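Local coordinates for hypothetical protein (Sebaldella termitidis, PDB 4M1A), which is of unknown function but forms a trimer of alpha/beta subunits and belongs to a family placed in the MIF clan, at residues Ile58-Phe63 / Ile91-Leu96. Numbering follows the deposited sequence.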
loop_
_atom_site.group_PDB
_atom_site.type_symbol
_atom_site.label_atom_id
_atom_site.label_comp_id
_atom_site.label_asym_id
_atom_site.label_seq_id
_atom_site.Cartn_x
_atom_site.Cartn_y
_atom_site.Cartn_z
ATOM N N ILE A 58 -1.036 8.725 -6.894
ATOM C CA ILE A 58 -2.367 8.255 -6.800
ATOM C C ILE A 58 -2.444 6.814 -7.201
ATOM O O ILE A 58 -1.966 6.424 -8.309
ATOM C CB ILE A 58 -3.364 9.095 -7.634
ATOM C CG1 ILE A 58 -3.231 10.526 -7.262
ATOM C CG2 ILE A 58 -4.835 8.596 -7.434
ATOM C CD1 ILE A 58 -3.912 11.492 -8.246
ATOM N N GLU A 59 -2.997 5.990 -6.293
ATOM C CA GLU A 59 -3.259 4.571 -6.606
ATOM C C GLU A 59 -4.745 4.390 -6.809
ATOM O O GLU A 59 -5.540 4.976 -6.055
ATOM C CB GLU A 59 -2.767 3.682 -5.459
ATOM C CG GLU A 59 -1.302 3.742 -5.234
ATOM C CD GLU A 59 -0.770 3.293 -3.850
ATOM O OE1 GLU A 59 -1.350 3.703 -2.775
ATOM O OE2 GLU A 59 0.330 2.613 -3.916
ATOM N N VAL A 60 -5.146 3.616 -7.819
ATOM C CA VAL A 60 -6.525 3.270 -8.061
ATOM C C VAL A 60 -6.593 1.744 -7.965
ATOM O O VAL A 60 -6.046 1.034 -8.834
ATOM C CB VAL A 60 -6.961 3.704 -9.458
ATOM C CG1 VAL A 60 -8.363 3.251 -9.748
ATOM C CG2 VAL A 60 -6.862 5.244 -9.555
ATOM N N LEU A 61 -7.274 1.258 -6.964
ATOM C CA LEU A 61 -7.533 -0.195 -6.813
ATOM C C LEU A 61 -8.903 -0.493 -7.332
ATOM O O LEU A 61 -9.917 -0.004 -6.802
ATOM C CB LEU A 61 -7.411 -0.622 -5.336
ATOM C CG LEU A 61 -6.047 -0.629 -4.679
ATOM C CD1 LEU A 61 -5.502 0.768 -4.465
ATOM C CD2 LEU A 61 -6.126 -1.372 -3.330
ATOM N N TRP A 62 -8.989 -1.323 -8.396
ATOM C CA TRP A 62 -10.274 -1.600 -9.002
ATOM C C TRP A 62 -10.275 -2.919 -9.758
ATOM O O TRP A 62 -9.188 -3.508 -10.011
ATOM C CB TRP A 62 -10.689 -0.477 -9.953
ATOM C CG TRP A 62 -9.867 -0.272 -11.194
ATOM C CD1 TRP A 62 -8.729 -0.911 -11.597
ATOM C CD2 TRP A 62 -10.235 0.586 -12.256
ATOM N NE1 TRP A 62 -8.358 -0.453 -12.864
ATOM C CE2 TRP A 62 -9.265 0.483 -13.257
ATOM C CE3 TRP A 62 -11.301 1.512 -12.409
ATOM C CZ2 TRP A 62 -9.339 1.243 -14.463
ATOM C CZ3 TRP A 62 -11.385 2.211 -13.597
ATOM C CH2 TRP A 62 -10.398 2.103 -14.577
ATOM N N PHE A 63 -11.475 -3.355 -10.112
ATOM C CA PHE A 63 -11.646 -4.416 -11.127
ATOM C C PHE A 63 -11.325 -3.741 -12.483
ATOM O O PHE A 63 -11.916 -2.737 -12.847
ATOM C CB PHE A 63 -13.028 -5.091 -11.051
ATOM C CG PHE A 63 -13.276 -5.761 -9.720
ATOM C CD1 PHE A 63 -12.485 -6.787 -9.315
ATOM C CD2 PHE A 63 -14.282 -5.349 -8.880
ATOM C CE1 PHE A 63 -12.682 -7.373 -8.063
ATOM C CE2 PHE A 63 -14.504 -5.960 -7.654
ATOM C CZ PHE A 63 -13.678 -6.951 -7.230
ATOM N N ILE A 91 0.085 8.228 -11.410
ATOM C CA ILE A 91 -1.093 7.425 -11.197
ATOM C C ILE A 91 -0.834 5.974 -11.542
ATOM O O ILE A 91 -0.282 5.692 -12.644
ATOM C CB ILE A 91 -2.279 7.908 -12.002
ATOM C CG1 ILE A 91 -2.490 9.385 -11.779
ATOM C CG2 ILE A 91 -3.541 7.199 -11.545
ATOM C CD1 ILE A 91 -3.410 9.973 -12.793
ATOM N N VAL A 92 -1.107 5.058 -10.603
ATOM C CA VAL A 92 -0.950 3.665 -10.868
ATOM C C VAL A 92 -2.272 2.962 -10.700
ATOM O O VAL A 92 -2.919 3.127 -9.669
ATOM C CB VAL A 92 0.118 3.074 -9.924
ATOM C CG1 VAL A 92 0.443 1.670 -10.393
ATOM C CG2 VAL A 92 1.371 3.950 -10.010
ATOM N N PHE A 93 -2.670 2.148 -11.671
ATOM C CA PHE A 93 -3.867 1.344 -11.546
ATOM C C PHE A 93 -3.470 -0.090 -11.098
ATOM O O PHE A 93 -2.577 -0.691 -11.702
ATOM C CB PHE A 93 -4.619 1.285 -12.846
ATOM C CG PHE A 93 -5.259 2.646 -13.207
ATOM C CD1 PHE A 93 -4.517 3.629 -13.779
ATOM C CD2 PHE A 93 -6.564 2.881 -12.905
ATOM C CE1 PHE A 93 -5.085 4.878 -14.076
ATOM C CE2 PHE A 93 -7.146 4.129 -13.203
ATOM C CZ PHE A 93 -6.388 5.103 -13.737
ATOM N N ASN A 94 -4.181 -0.606 -10.099
ATOM C CA ASN A 94 -3.906 -1.958 -9.493
ATOM C C ASN A 94 -5.160 -2.810 -9.656
ATOM O O ASN A 94 -6.180 -2.541 -9.067
ATOM C CB ASN A 94 -3.526 -1.819 -8.023
ATOM C CG ASN A 94 -2.181 -1.082 -7.822
ATOM O OD1 ASN A 94 -2.103 -0.016 -7.191
ATOM N ND2 ASN A 94 -1.135 -1.591 -8.472
ATOM N N PRO A 95 -5.110 -3.824 -10.514
ATOM C CA PRO A 95 -6.268 -4.659 -10.834
ATOM C C PRO A 95 -6.477 -5.619 -9.653
ATOM O O PRO A 95 -5.526 -6.200 -9.165
ATOM C CB PRO A 95 -5.874 -5.408 -12.118
ATOM C CG PRO A 95 -4.416 -5.178 -12.310
ATOM C CD PRO A 95 -3.894 -4.211 -11.251
ATOM N N LEU A 96 -7.696 -5.698 -9.209
ATOM C CA LEU A 96 -8.101 -6.576 -8.133
ATOM C C LEU A 96 -8.559 -7.841 -8.779
ATOM O O LEU A 96 -9.088 -7.824 -9.844
ATOM C CB LEU A 96 -9.292 -6.000 -7.391
ATOM C CG LEU A 96 -9.020 -4.712 -6.630
ATOM C CD1 LEU A 96 -10.377 -4.132 -6.274
ATOM C CD2 LEU A 96 -8.149 -4.935 -5.431
HETATM O O HOH W 1 0.489 0.793 -6.140
#
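Ile-91 sits abreast of Ile-58, where strands 56-62 and 89-95 run parallel as the two arms of a beta-alpha-beta unit; its CG2 lies 4.3 Å from CG2 of Val-60, on the face covered by helix 67-82. Val-92 N donates a hydrogen bond to Ile-58 O and its carbonyl accepts one from Val-60 N, and its outer flank pairs antiparallel with a strand of a second subunit. Phe-93 lies beside Val-60, both pointing the same way, with CD2 3.6 Å from Val-60 CB. Trp-62, its chi1 of 66° setting CG between backbone N and carbonyl carbon, lays its six-membered ring obliquely to Phe-93, the planes 40° apart; CZ2 reaches CD2 of Phe-93 at 3.6 Å. Asn-94 continues the pairing, N to Val-60 O and O from Trp-62 N; on the other face its OD1 and Glu-59 OE2 each accept a 2.9 Å hydrogen bond from one water. Beyond Pro-95, Leu-96 N hydrogen-bonds to Trp-62 O at 2.8 Å from above the carbonyl plane, while Leu-96 CB meets CE1 of Phe-63 at 3.7 Å. One face is thus largely apolar and aromatic; the other sets Glu-59 and Asn-94 among Val-92 and Leu-61, and salt bridges from Glu-59 OE1 to Arg-7 of its own chain and OE2 to Arg-5 of the second subunit would be expected to keep it ionised.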